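Local coordinates for putative uncharacterized protein gbs0355 (Streptococcus agalactiae, PDB 3OKZ), which is of unknown function but belongs to the LytR/CpsA/Psr family, whose members are generally thought to attach glycopolymers to the Gram-positive cell wall, at residues Q260-N272 against S283-Y296. Numbering follows the deposited sequence.
Sequences QILTKKHLLAVQN and SKTLKTSAILYEDY
Ile261 CD1 sits over the centre of one face of the Tyr296 ring, 3.9 Å from its centroid and 10° off the normal, a CH-pi contact in which the two side chains meet nearly at right angles. The Tyr293 ring stacks edge-to-face with Tyr297 and is approached obliquely by Thr263 CG2, which also lies 3.4 Å from Tyr293 CB; Thr263 and Tyr293 lie alongside each other, aimed alike. Of the carboxylates, Glu294 folds back (chi2 77°), and its OE2 accepts Lys264 N at 3.2 Å, from the syn side but 26° out of plane, in the first turn of helix 264-277. The extended Lys264 chain crosses Asp295 and closes a salt bridge, NZ to OD1 3.0 Å, also syn and less tilted. Tyr293 N donates a bent bond to Leu262 O (2.7 Å), joining the strand-to-helix turn to helix 293-296. Farther along, Leu268 CD2 packs on Leu286 CB at 3.6 Å, the two leucines overlapping head to tail, and Leu267 CD2 rests against Thr288, whose OG1 accepts Ala290 N in an ST turn and also hydrogen-bonds Leu104 O. In this piece of a longer protein, a strand-turn-helix unit at the sheet edge is thus packed by the returning chain, antiparallel to helix 264-277. Thr288 reaches helix 93-105, which Leu267 also touches; Ile291 pairs with Leu67 of strand 67-69, and helix 293-296 closes over the end of edge strand 258-261, beside strand 241-252.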
loop_
_atom_site.group_PDB
_atom_site.type_symbol
_atom_site.label_atom_id
_atom_site.label_comp_id
_atom_site.label_asym_id
_atom_site.label_seq_id
_atom_site.Cartn_x
_atom_site.Cartn_y
_atom_site.Cartn_z
ATOM N N GLN A 260 5.013 9.615 13.418
ATOM C CA GLN A 260 4.535 8.351 13.959
ATOM C C GLN A 260 5.805 7.562 14.283
ATOM O O GLN A 260 6.612 7.274 13.387
ATOM C CB GLN A 260 3.734 7.581 12.906
ATOM C CG GLN A 260 2.518 8.291 12.340
ATOM C CD GLN A 260 1.357 8.331 13.307
ATOM O OE1 GLN A 260 1.059 7.343 13.974
ATOM N NE2 GLN A 260 0.683 9.475 13.377
ATOM N N ILE A 261 5.993 7.221 15.553
ATOM C CA ILE A 261 7.176 6.467 15.955
ATOM C C ILE A 261 6.792 5.088 16.480
ATOM O O ILE A 261 6.126 4.958 17.505
ATOM C CB ILE A 261 7.980 7.240 17.021
ATOM C CG1 ILE A 261 8.363 8.607 16.451
ATOM C CG2 ILE A 261 9.207 6.446 17.441
ATOM C CD1 ILE A 261 9.479 9.304 17.172
ATOM N N LEU A 262 7.224 4.065 15.751
ATOM C CA LEU A 262 6.942 2.668 16.071
ATOM C C LEU A 262 7.732 2.148 17.265
ATOM O O LEU A 262 8.856 2.572 17.500
ATOM C CB LEU A 262 7.270 1.800 14.855
ATOM C CG LEU A 262 6.572 2.197 13.559
ATOM C CD1 LEU A 262 7.170 1.462 12.396
ATOM C CD2 LEU A 262 5.098 1.889 13.678
ATOM N N THR A 263 7.137 1.234 18.020
ATOM C CA THR A 263 7.830 0.641 19.154
ATOM C C THR A 263 8.491 -0.649 18.712
ATOM O O THR A 263 8.052 -1.275 17.740
ATOM C CB THR A 263 6.886 0.281 20.312
ATOM O OG1 THR A 263 5.601 -0.105 19.801
ATOM C CG2 THR A 263 6.760 1.447 21.251
ATOM N N LYS A 264 9.538 -1.047 19.434
ATOM C CA LYS A 264 10.253 -2.276 19.126
ATOM C C LYS A 264 9.319 -3.482 19.216
ATOM O O LYS A 264 9.207 -4.264 18.267
ATOM C CB LYS A 264 11.432 -2.467 20.084
ATOM C CG LYS A 264 12.617 -1.521 19.854
ATOM C CD LYS A 264 13.773 -1.797 20.833
ATOM C CE LYS A 264 14.948 -0.835 20.639
ATOM N NZ LYS A 264 16.008 -1.007 21.682
ATOM N N LYS A 265 8.640 -3.617 20.349
ATOM C CA LYS A 265 7.731 -4.735 20.582
ATOM C C LYS A 265 6.753 -4.969 19.433
ATOM O O LYS A 265 6.455 -6.110 19.082
ATOM C CB LYS A 265 6.932 -4.489 21.862
ATOM C CG LYS A 265 6.220 -5.710 22.431
ATOM C CD LYS A 265 7.157 -6.541 23.313
ATOM C CE LYS A 265 6.408 -7.647 24.058
ATOM N NZ LYS A 265 7.272 -8.346 25.057
ATOM N N HIS A 266 6.261 -3.881 18.850
ATOM C CA HIS A 266 5.275 -3.952 17.775
ATOM C C HIS A 266 5.836 -4.302 16.404
ATOM O O HIS A 266 5.429 -5.288 15.793
ATOM C CB HIS A 266 4.530 -2.622 17.674
ATOM C CG HIS A 266 3.325 -2.665 16.789
ATOM N ND1 HIS A 266 3.089 -1.729 15.805
ATOM C CD2 HIS A 266 2.263 -3.508 16.769
ATOM C CE1 HIS A 266 1.933 -1.989 15.219
ATOM N NE2 HIS A 266 1.411 -3.063 15.786
ATOM N N LEU A 267 6.760 -3.481 15.918
ATOM C CA LEU A 267 7.342 -3.698 14.605
ATOM C C LEU A 267 7.884 -5.105 14.409
ATOM O O LEU A 267 7.793 -5.653 13.316
ATOM C CB LEU A 267 8.434 -2.655 14.324
ATOM C CG LEU A 267 9.200 -2.777 13.003
ATOM C CD1 LEU A 267 8.250 -2.970 11.849
ATOM C CD2 LEU A 267 10.034 -1.545 12.791
ATOM N N LEU A 268 8.441 -5.700 15.456
ATOM C CA LEU A 268 8.966 -7.059 15.336
ATOM C C LEU A 268 7.785 -7.981 15.029
ATOM O O LEU A 268 7.717 -8.584 13.960
ATOM C CB LEU A 268 9.659 -7.477 16.641
ATOM C CG LEU A 268 10.546 -8.731 16.718
ATOM C CD1 LEU A 268 9.700 -9.981 16.739
ATOM C CD2 LEU A 268 11.510 -8.745 15.549
ATOM N N ALA A 269 6.848 -8.062 15.967
ATOM C CA ALA A 269 5.659 -8.890 15.817
ATOM C C ALA A 269 5.064 -8.844 14.408
ATOM O O ALA A 269 4.743 -9.879 13.816
ATOM C CB ALA A 269 4.610 -8.454 16.820
ATOM N N VAL A 270 4.910 -7.634 13.887
ATOM C CA VAL A 270 4.341 -7.419 12.564
ATOM C C VAL A 270 5.227 -8.014 11.474
ATOM O O VAL A 270 4.729 -8.598 10.504
ATOM C CB VAL A 270 4.138 -5.906 12.290
ATOM C CG1 VAL A 270 3.487 -5.697 10.937
ATOM C CG2 VAL A 270 3.290 -5.291 13.389
ATOM N N GLN A 271 6.539 -7.855 11.630
ATOM C CA GLN A 271 7.476 -8.393 10.659
ATOM C C GLN A 271 7.245 -9.894 10.617
ATOM O O GLN A 271 6.832 -10.447 9.604
ATOM C CB GLN A 271 8.928 -8.139 11.090
ATOM C CG GLN A 271 9.412 -6.689 11.093
ATOM C CD GLN A 271 10.907 -6.600 11.366
ATOM O OE1 GLN A 271 11.515 -5.533 11.270
ATOM N NE2 GLN A 271 11.505 -7.731 11.711
ATOM N N ASN A 272 7.501 -10.538 11.749
ATOM C CA ASN A 272 7.372 -11.983 11.889
ATOM C C ASN A 272 6.010 -12.531 11.465
ATOM O O ASN A 272 5.919 -13.646 10.947
ATOM C CB ASN A 272 7.698 -12.383 13.335
ATOM C CG ASN A 272 9.144 -12.047 13.727
ATOM O OD1 ASN A 272 9.538 -12.227 14.881
ATOM N ND2 ASN A 272 9.937 -11.561 12.763
ATOM N N SER A 283 12.600 -13.556 13.328
ATOM C CA SER A 283 13.758 -13.116 14.109
ATOM C C SER A 283 13.386 -12.929 15.575
ATOM O O SER A 283 12.270 -12.502 15.893
ATOM C CB SER A 283 14.297 -11.799 13.573
ATOM O OG SER A 283 14.710 -11.948 12.236
ATOM N N LYS A 284 14.324 -13.255 16.462
ATOM C CA LYS A 284 14.114 -13.109 17.898
ATOM C C LYS A 284 14.460 -11.676 18.297
ATOM O O LYS A 284 13.877 -11.117 19.226
ATOM C CB LYS A 284 14.997 -14.082 18.684
ATOM C CG LYS A 284 14.588 -15.544 18.584
ATOM C CD LYS A 284 14.771 -16.108 17.178
ATOM C CE LYS A 284 14.353 -17.576 17.109
ATOM N NZ LYS A 284 14.489 -18.136 15.734
ATOM N N THR A 285 15.417 -11.090 17.587
ATOM C CA THR A 285 15.839 -9.722 17.854
ATOM C C THR A 285 15.463 -8.913 16.627
ATOM O O THR A 285 15.590 -9.378 15.500
ATOM C CB THR A 285 17.370 -9.617 18.097
ATOM O OG1 THR A 285 18.064 -9.611 16.843
ATOM C CG2 THR A 285 17.858 -10.799 18.927
ATOM N N LEU A 286 14.993 -7.699 16.851
ATOM C CA LEU A 286 14.563 -6.841 15.767
ATOM C C LEU A 286 15.674 -6.085 15.036
ATOM O O LEU A 286 16.712 -5.765 15.612
ATOM C CB LEU A 286 13.513 -5.862 16.313
ATOM C CG LEU A 286 13.110 -4.602 15.549
ATOM C CD1 LEU A 286 12.635 -4.943 14.146
ATOM C CD2 LEU A 286 12.006 -3.904 16.333
ATOM N N LYS A 287 15.430 -5.828 13.752
ATOM C CA LYS A 287 16.325 -5.080 12.869
ATOM C C LYS A 287 15.395 -4.317 11.934
ATOM O O LYS A 287 14.438 -4.885 11.409
ATOM C CB LYS A 287 17.216 -6.023 12.053
ATOM C CG LYS A 287 17.944 -5.366 10.885
ATOM C CD LYS A 287 18.747 -6.403 10.121
ATOM C CE LYS A 287 19.204 -5.910 8.754
ATOM N NZ LYS A 287 20.209 -4.816 8.838
ATOM N N THR A 288 15.666 -3.035 11.743
ATOM C CA THR A 288 14.842 -2.187 10.893
ATOM C C THR A 288 15.602 -0.910 10.630
ATOM O O THR A 288 16.596 -0.631 11.297
ATOM C CB THR A 288 13.526 -1.789 11.586
ATOM O OG1 THR A 288 12.705 -1.049 10.675
ATOM C CG2 THR A 288 13.817 -0.912 12.787
ATOM N N SER A 289 15.135 -0.125 9.666
ATOM C CA SER A 289 15.793 1.143 9.365
ATOM C C SER A 289 14.975 2.281 9.955
ATOM O O SER A 289 15.317 3.451 9.809
ATOM C CB SER A 289 15.948 1.326 7.854
ATOM O OG SER A 289 14.728 1.071 7.180
ATOM N N ALA A 290 13.896 1.920 10.636
ATOM C CA ALA A 290 13.014 2.904 11.240
ATOM C C ALA A 290 13.455 3.247 12.648
ATOM O O ALA A 290 14.056 2.432 13.343
ATOM C CB ALA A 290 11.569 2.396 11.247
ATOM N N ILE A 291 13.134 4.472 13.046
ATOM C CA ILE A 291 13.468 5.002 14.350
ATOM C C ILE A 291 12.514 4.420 15.378
ATOM O O ILE A 291 11.314 4.659 15.327
ATOM C CB ILE A 291 13.352 6.536 14.332
ATOM C CG1 ILE A 291 14.442 7.123 13.439
ATOM C CG2 ILE A 291 13.490 7.095 15.733
ATOM C CD1 ILE A 291 14.393 6.635 12.012
ATOM N N LEU A 292 13.040 3.642 16.308
ATOM C CA LEU A 292 12.189 3.040 17.315
ATOM C C LEU A 292 11.864 3.986 18.465
ATOM O O LEU A 292 12.640 4.889 18.811
ATOM C CB LEU A 292 12.833 1.761 17.836
ATOM C CG LEU A 292 13.098 0.748 16.719
ATOM C CD1 LEU A 292 13.914 -0.394 17.278
ATOM C CD2 LEU A 292 11.773 0.228 16.122
ATOM N N TYR A 293 10.697 3.759 19.050
ATOM C CA TYR A 293 10.188 4.579 20.140
ATOM C C TYR A 293 11.104 4.604 21.338
ATOM O O TYR A 293 11.197 5.623 22.012
ATOM C CB TYR A 293 8.799 4.074 20.544
ATOM C CG TYR A 293 8.126 4.837 21.660
ATOM C CD1 TYR A 293 8.279 4.452 22.989
ATOM C CD2 TYR A 293 7.292 5.923 21.382
ATOM C CE1 TYR A 293 7.609 5.125 24.017
ATOM C CE2 TYR A 293 6.618 6.603 22.405
ATOM C CZ TYR A 293 6.779 6.197 23.717
ATOM O OH TYR A 293 6.090 6.842 24.720
ATOM N N GLU A 294 11.788 3.491 21.586
ATOM C CA GLU A 294 12.680 3.379 22.735
ATOM C C GLU A 294 14.025 4.047 22.533
ATOM O O GLU A 294 14.538 4.684 23.438
ATOM C CB GLU A 294 12.905 1.911 23.103
ATOM C CG GLU A 294 11.671 1.159 23.606
ATOM C CD GLU A 294 10.696 0.753 22.500
ATOM O OE1 GLU A 294 9.697 0.072 22.800
ATOM O OE2 GLU A 294 10.924 1.112 21.330
ATOM N N ASP A 295 14.603 3.898 21.351
ATOM C CA ASP A 295 15.904 4.508 21.073
ATOM C C ASP A 295 15.753 6.003 20.846
ATOM O O ASP A 295 16.730 6.735 20.840
ATOM C CB ASP A 295 16.560 3.884 19.829
ATOM C CG ASP A 295 16.511 2.371 19.838
ATOM O OD1 ASP A 295 16.853 1.759 20.876
ATOM O OD2 ASP A 295 16.132 1.794 18.798
ATOM N N TYR A 296 14.530 6.462 20.643
ATOM C CA TYR A 296 14.331 7.878 20.415
ATOM C C TYR A 296 14.189 8.598 21.750
ATOM O O TYR A 296 14.691 9.707 21.948
ATOM C CB TYR A 296 13.093 8.093 19.544
ATOM C CG TYR A 296 12.728 9.547 19.340
ATOM C CD1 TYR A 296 11.960 10.234 20.283
ATOM C CD2 TYR A 296 13.157 10.242 18.214
ATOM C CE1 TYR A 296 11.624 11.579 20.107
ATOM C CE2 TYR A 296 12.831 11.590 18.030
ATOM C CZ TYR A 296 12.063 12.248 18.980
ATOM O OH TYR A 296 11.723 13.569 18.801
#